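Local coordinates for PA0821 (Pseudomonas aeruginosa, PDB 7DRG), which is probably the immunity protein (antitoxin) that protects Pseudomonas aeruginosa against a putative VRR-NUC effector of its own type VI secretion system, at residues L160-L163 with Q164-D168; P151-Y154 with Q155-Q158. All blocks are in the same frame, centred on the assembly; numbering follows the deposited sequence.

Contact 1: L160-L163 with Q164-D168; sequences LDFL and QLFID
Phe162 lays the CE1 corner of its ring against CB of Phe166, one helical turn further on, at 4.3 Å. The pair belongs to the first two turns of an amphipathic alpha-helix, 161-173, whose apolar side is pressed onto the beta-strands of this TsiV-family protein. One turn apart, the two rings leave the same side of the helix, and because both have CG anti to N (chi1 175° in Phe162, -166° in Phe166) they head the same way; each meets Phe148 and Leu233, on strands 144-151 and 233-237. Leu163 and Ile167 repeat the i to i+4 spacing alongside, CD1 of Leu163 lying 4.2 Å from CG1 of Ile167; both residues also touch Leu358 near the C-terminus. Beneath the side chains runs an unbroken ladder of backbone bonds. It begins with Gln164 N to Leu160 O (2.9 Å), although Leu160 itself stands just ahead of the helix, and continues to Ile167 N on Leu163 O (3.1 Å). The partly exposed side is polar. Gln164 bends at chi2 (72°), bringing its amide forward along the helix, toward Asp168, whose carboxylate also forms a salt bridge with Arg171. Gln164 NE2 donates to Asp168 OD1 at 3.0 Å; the acceptor lies almost in the amide plane, while the nitrogen stands well above the plane of the carboxylate.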
ATOM      1  N   LEU B 160     -29.454  10.839   0.261  1.00 21.56           N
ATOM      2  CA  LEU B 160     -30.296  10.284  -0.790  1.00 20.93           C
ATOM      3  C   LEU B 160     -30.044  10.905  -2.158  1.00 21.32           C
ATOM      4  O   LEU B 160     -30.598  10.416  -3.147  1.00 22.26           O
ATOM      5  CB  LEU B 160     -31.781  10.439  -0.429  1.00 22.53           C
ATOM      6  CG  LEU B 160     -32.180   9.777   0.890  1.00 26.21           C
ATOM      7  CD1 LEU B 160     -33.679   9.890   1.079  1.00 26.29           C
ATOM      8  CD2 LEU B 160     -31.744   8.318   0.928  1.00 26.39           C
ATOM      9  N   ASP B 161     -29.214  11.946  -2.250  1.00 20.33           N
ATOM     10  CA  ASP B 161     -29.118  12.692  -3.507  1.00 19.83           C
ATOM     11  C   ASP B 161     -28.381  11.904  -4.589  1.00 19.47           C
ATOM     12  O   ASP B 161     -28.884  11.763  -5.710  1.00 19.53           O
ATOM     13  CB  ASP B 161     -28.433  14.039  -3.277  1.00 23.28           C
ATOM     14  CG  ASP B 161     -29.353  15.070  -2.655  1.00 31.76           C
ATOM     15  OD1 ASP B 161     -30.472  14.703  -2.224  1.00 28.16           O
ATOM     16  OD2 ASP B 161     -28.959  16.255  -2.613  1.00 30.73           O
ATOM     17  N   PHE B 162     -27.172  11.418  -4.289  1.00 18.20           N
ATOM     18  CA  PHE B 162     -26.442  10.635  -5.282  1.00 20.53           C
ATOM     19  C   PHE B 162     -27.223   9.384  -5.661  1.00 18.23           C
ATOM     20  O   PHE B 162     -27.326   9.034  -6.843  1.00 18.03           O
ATOM     21  CB  PHE B 162     -25.053  10.270  -4.752  1.00 18.83           C
ATOM     22  CG  PHE B 162     -24.283   9.356  -5.657  1.00 15.83           C
ATOM     23  CD1 PHE B 162     -24.482   7.986  -5.614  1.00 17.26           C
ATOM     24  CD2 PHE B 162     -23.367   9.865  -6.568  1.00 17.62           C
ATOM     25  CE1 PHE B 162     -23.801   7.139  -6.453  1.00 18.79           C
ATOM     26  CE2 PHE B 162     -22.667   9.016  -7.409  1.00 17.99           C
ATOM     27  CZ  PHE B 162     -22.886   7.658  -7.358  1.00 16.53           C
ATOM     28  N   LEU B 163     -27.778   8.694  -4.662  1.00 18.09           N
ATOM     29  CA  LEU B 163     -28.563   7.501  -4.935  1.00 16.36           C
ATOM     30  C   LEU B 163     -29.713   7.803  -5.896  1.00 17.95           C
ATOM     31  O   LEU B 163     -29.939   7.056  -6.854  1.00 18.49           O
ATOM     32  CB  LEU B 163     -29.080   6.943  -3.607  1.00 17.83           C
ATOM     33  CG  LEU B 163     -30.074   5.792  -3.646  1.00 21.22           C
ATOM     34  CD1 LEU B 163     -29.474   4.602  -4.356  1.00 23.24           C
ATOM     35  CD2 LEU B 163     -30.478   5.439  -2.211  1.00 22.03           C
ATOM     36  N   GLN B 164     -30.428   8.910  -5.671  1.00 16.87           N
ATOM     37  CA  GLN B 164     -31.507   9.298  -6.573  1.00 18.50           C
ATOM     38  C   GLN B 164     -30.992   9.542  -7.989  1.00 19.94           C
ATOM     39  O   GLN B 164     -31.637   9.150  -8.968  1.00 17.84           O
ATOM     40  CB  GLN B 164     -32.210  10.547  -6.040  1.00 20.23           C
ATOM     41  CG  GLN B 164     -33.465  10.911  -6.812  1.00 22.62           C
ATOM     42  CD  GLN B 164     -34.603   9.941  -6.550  1.00 25.02           C
ATOM     43  OE1 GLN B 164     -35.105   9.845  -5.425  1.00 26.72           O
ATOM     44  NE2 GLN B 164     -35.003   9.202  -7.579  1.00 29.91           N
ATOM     45  N   LEU B 165     -29.832  10.187  -8.117  1.00 18.17           N
ATOM     46  CA  LEU B 165     -29.252  10.400  -9.443  1.00 18.11           C
ATOM     47  C   LEU B 165     -28.950   9.074 -10.124  1.00 17.37           C
ATOM     48  O   LEU B 165     -29.250   8.890 -11.309  1.00 17.05           O
ATOM     49  CB  LEU B 165     -27.975  11.243  -9.349  1.00 17.47           C
ATOM     50  CG  LEU B 165     -28.070  12.688  -8.874  1.00 21.54           C
ATOM     51  CD1 LEU B 165     -26.668  13.294  -8.826  1.00 23.52           C
ATOM     52  CD2 LEU B 165     -28.991  13.508  -9.775  1.00 24.92           C
ATOM     53  N   PHE B 166     -28.329   8.140  -9.393  1.00 14.99           N
ATOM     54  CA  PHE B 166     -27.935   6.874 -10.004  1.00 14.95           C
ATOM     55  C   PHE B 166     -29.149   6.120 -10.536  1.00 18.23           C
ATOM     56  O   PHE B 166     -29.122   5.595 -11.657  1.00 17.24           O
ATOM     57  CB  PHE B 166     -27.150   6.024  -8.995  1.00 17.30           C
ATOM     58  CG  PHE B 166     -26.429   4.866  -9.616  1.00 15.53           C
ATOM     59  CD1 PHE B 166     -25.186   5.048 -10.200  1.00 15.67           C
ATOM     60  CD2 PHE B 166     -26.985   3.597  -9.616  1.00 19.09           C
ATOM     61  CE1 PHE B 166     -24.522   3.981 -10.779  1.00 15.31           C
ATOM     62  CE2 PHE B 166     -26.324   2.532 -10.190  1.00 19.80           C
ATOM     63  CZ  PHE B 166     -25.084   2.727 -10.770  1.00 17.98           C
ATOM     64  N   ILE B 167     -30.232   6.082  -9.759  1.00 17.39           N
ATOM     65  CA  ILE B 167     -31.448   5.418 -10.218  1.00 20.98           C
ATOM     66  C   ILE B 167     -32.076   6.184 -11.379  1.00 18.43           C
ATOM     67  O   ILE B 167     -32.500   5.585 -12.373  1.00 19.28           O
ATOM     68  CB  ILE B 167     -32.435   5.253  -9.051  1.00 19.72           C
ATOM     69  CG1 ILE B 167     -31.776   4.528  -7.872  1.00 24.31           C
ATOM     70  CG2 ILE B 167     -33.687   4.530  -9.526  1.00 19.55           C
ATOM     71  CD1 ILE B 167     -31.105   3.234  -8.239  1.00 26.99           C
ATOM     72  N   ASP B 168     -32.167   7.512 -11.264  1.00 17.01           N
ATOM     73  CA  ASP B 168     -32.750   8.312 -12.338  1.00 15.95           C
ATOM     74  C   ASP B 168     -31.979   8.134 -13.635  1.00 18.02           C
ATOM     75  O   ASP B 168     -32.579   8.025 -14.712  1.00 17.61           O
ATOM     76  CB  ASP B 168     -32.783   9.791 -11.951  1.00 16.68           C
ATOM     77  CG  ASP B 168     -33.897  10.116 -10.956  1.00 20.75           C
ATOM     78  OD1 ASP B 168     -34.671   9.211 -10.607  1.00 22.84           O
ATOM     79  OD2 ASP B 168     -33.986  11.282 -10.510  1.00 22.53           O
TER

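Contact 2: P151-Y154 with Q155-Q158; sequences PLLY and QERQ
Arg157 spreads its guanidinium over the side chain of Leu153, with CD2 of the leucine 3.5 Å from NH1 and set over one face of the flat group, toward its rim. CD1 of the same leucine lies 3.8 Å from NE, so one branch sits under the NH1 side and the other beside the NE end. With CG beside the backbone N (chi1 -63°) and the chain extended from there to NE, the arginine runs back along the helix to the residue one turn earlier. A second i to i+4 pair forms where the helix ends. Gln158 places CG over one face of the Tyr154 ring, 4.1 Å from its centroid, a CH-pi contact; CB comes within 3.9 Å of CE2. Tyr154 has CG anti to the backbone N (chi1 -172°), and its ring reaches past the last turn toward Gln158. Both pairs are set by the backbone of the short helix 152-157, which follows directly on strand 144-151. Pro151 is the N-cap, its O accepting from Gln155 N at 3.1 Å, and Gln158 N closes the final turn on Tyr154 O at 2.8 Å. Further out, Trp125 meets the tyrosine ring edge-to-face and its hydroxyl is hydrogen-bonded to Asp161, while Gln155, the buried member, packs on Leu40 and Trp232 and gives NE2 to Pro159 O. At this exposed surface the methyls of Leu153 are covered by a cation that probably stays hydrated, and the aliphatic CG of Gln158 covers one face of Tyr154.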
ATOM      1  N   PRO B 151     -18.825  14.687  -3.714  1.00 19.97           N
ATOM      2  CA  PRO B 151     -17.911  14.543  -2.575  1.00 19.17           C
ATOM      3  C   PRO B 151     -18.502  13.676  -1.478  1.00 16.43           C
ATOM      4  O   PRO B 151     -19.719  13.561  -1.327  1.00 19.34           O
ATOM      5  CB  PRO B 151     -17.721  15.984  -2.080  1.00 23.26           C
ATOM      6  CG  PRO B 151     -18.178  16.854  -3.203  1.00 20.09           C
ATOM      7  CD  PRO B 151     -19.212  16.089  -3.943  1.00 22.43           C
ATOM      8  N   LEU B 152     -17.609  13.071  -0.695  1.00 20.05           N
ATOM      9  CA  LEU B 152     -18.053  12.263   0.437  1.00 18.41           C
ATOM     10  C   LEU B 152     -18.799  13.103   1.465  1.00 22.37           C
ATOM     11  O   LEU B 152     -19.776  12.638   2.064  1.00 23.13           O
ATOM     12  CB  LEU B 152     -16.856  11.566   1.085  1.00 19.35           C
ATOM     13  CG  LEU B 152     -16.076  10.585   0.208  1.00 23.75           C
ATOM     14  CD1 LEU B 152     -15.037   9.851   1.050  1.00 26.62           C
ATOM     15  CD2 LEU B 152     -16.987   9.583  -0.463  1.00 23.38           C
ATOM     16  N   LEU B 153     -18.348  14.338   1.696  1.00 22.18           N
ATOM     17  CA  LEU B 153     -19.027  15.190   2.668  1.00 24.40           C
ATOM     18  C   LEU B 153     -20.421  15.555   2.184  1.00 26.97           C
ATOM     19  O   LEU B 153     -21.363  15.621   2.982  1.00 27.45           O
ATOM     20  CB  LEU B 153     -18.202  16.450   2.944  1.00 29.54           C
ATOM     21  CG  LEU B 153     -18.764  17.407   4.002  1.00 41.03           C
ATOM     22  CD1 LEU B 153     -18.902  16.709   5.361  1.00 36.89           C
ATOM     23  CD2 LEU B 153     -17.902  18.655   4.119  1.00 50.64           C
ATOM     24  N   TYR B 154     -20.577  15.780   0.878  1.00 22.28           N
ATOM     25  CA  TYR B 154     -21.910  16.010   0.335  1.00 23.05           C
ATOM     26  C   TYR B 154     -22.808  14.806   0.585  1.00 24.27           C
ATOM     27  O   TYR B 154     -23.968  14.951   0.992  1.00 26.80           O
ATOM     28  CB  TYR B 154     -21.833  16.325  -1.165  1.00 22.57           C
ATOM     29  CG  TYR B 154     -23.171  16.752  -1.710  1.00 24.67           C
ATOM     30  CD1 TYR B 154     -23.555  18.082  -1.678  1.00 21.84           C
ATOM     31  CD2 TYR B 154     -24.068  15.819  -2.209  1.00 21.89           C
ATOM     32  CE1 TYR B 154     -24.787  18.472  -2.144  1.00 24.80           C
ATOM     33  CE2 TYR B 154     -25.312  16.200  -2.675  1.00 23.83           C
ATOM     34  CZ  TYR B 154     -25.660  17.530  -2.645  1.00 23.41           C
ATOM     35  OH  TYR B 154     -26.897  17.922  -3.101  1.00 27.88           O
ATOM     36  N   GLN B 155     -22.288  13.604   0.328  1.00 23.02           N
ATOM     37  CA  GLN B 155     -23.060  12.387   0.555  1.00 23.42           C
ATOM     38  C   GLN B 155     -23.493  12.259   2.010  1.00 25.77           C
ATOM     39  O   GLN B 155     -24.633  11.871   2.289  1.00 25.93           O
ATOM     40  CB  GLN B 155     -22.249  11.161   0.121  1.00 24.24           C
ATOM     41  CG  GLN B 155     -22.804   9.834   0.638  1.00 23.36           C
ATOM     42  CD  GLN B 155     -24.172   9.491   0.069  1.00 25.91           C
ATOM     43  OE1 GLN B 155     -24.562   9.987  -0.987  1.00 22.71           O
ATOM     44  NE2 GLN B 155     -24.897   8.623   0.764  1.00 27.96           N
ATOM     45  N   GLU B 156     -22.609  12.587   2.955  1.00 24.63           N
ATOM     46  CA  GLU B 156     -23.007  12.488   4.357  1.00 25.93           C
ATOM     47  C   GLU B 156     -24.104  13.491   4.717  1.00 30.38           C
ATOM     48  O   GLU B 156     -24.985  13.179   5.526  1.00 33.40           O
ATOM     49  CB  GLU B 156     -21.782  12.660   5.257  1.00 37.72           C
ATOM     50  CG  GLU B 156     -20.968  11.379   5.388  1.00 57.61           C
ATOM     51  CD  GLU B 156     -19.716  11.553   6.217  1.00 71.95           C
ATOM     52  OE1 GLU B 156     -19.356  12.710   6.515  1.00 80.10           O
ATOM     53  OE2 GLU B 156     -19.085  10.530   6.555  1.00 72.89           O
ATOM     54  N   ARG B 157     -24.091  14.681   4.111  1.00 26.45           N
ATOM     55  CA  ARG B 157     -25.111  15.681   4.419  1.00 32.74           C
ATOM     56  C   ARG B 157     -26.408  15.474   3.639  1.00 29.15           C
ATOM     57  O   ARG B 157     -27.474  15.902   4.103  1.00 31.88           O
ATOM     58  CB  ARG B 157     -24.557  17.079   4.151  1.00 32.21           C
ATOM     59  CG  ARG B 157     -23.375  17.421   5.035  1.00 39.91           C
ATOM     60  CD  ARG B 157     -22.700  18.718   4.640  1.00 51.40           C
ATOM     61  NE  ARG B 157     -21.795  19.173   5.694  1.00 62.50           N
ATOM     62  CZ  ARG B 157     -20.874  20.119   5.538  1.00 67.07           C
ATOM     63  NH1 ARG B 157     -20.724  20.710   4.360  1.00 71.05           N
ATOM     64  NH2 ARG B 157     -20.102  20.467   6.558  1.00 66.89           N
ATOM     65  N   GLN B 158     -26.350  14.847   2.463  1.00 24.39           N
ATOM     66  CA  GLN B 158     -27.527  14.598   1.627  1.00 24.29           C
ATOM     67  C   GLN B 158     -27.505  13.143   1.177  1.00 29.58           C
ATOM     68  O   GLN B 158     -27.243  12.846   0.005  1.00 24.85           O
ATOM     69  CB  GLN B 158     -27.559  15.533   0.414  1.00 29.29           C
ATOM     70  CG  GLN B 158     -27.334  17.008   0.723  1.00 31.22           C
ATOM     71  CD  GLN B 158     -28.485  17.636   1.477  1.00 46.47           C
ATOM     72  OE1 GLN B 158     -29.621  17.165   1.405  1.00 42.03           O
ATOM     73  NE2 GLN B 158     -28.199  18.709   2.206  1.00 54.14           N
TER

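Contact 2 closes just before contact 1 opens, so the two form a pair of consecutive helical segments whose centres lie about 13 Å apart on the same side of the chain's centre. Residues 151-158 turn off the end of strand 144-151 and sit at the surface; helix 161-173 then runs back with its apolar side buried against that same strand. The join is polar at one point, where Tyr154 OH lies 2.7 Å from Asp161 OD2, a probable hydrogen bond between the first helix and the start of the second. Beside it, Phe162 CB packs 3.8 Å from Gln155 OE1. Together these two touches tie the short surface helix to the longer one that follows it.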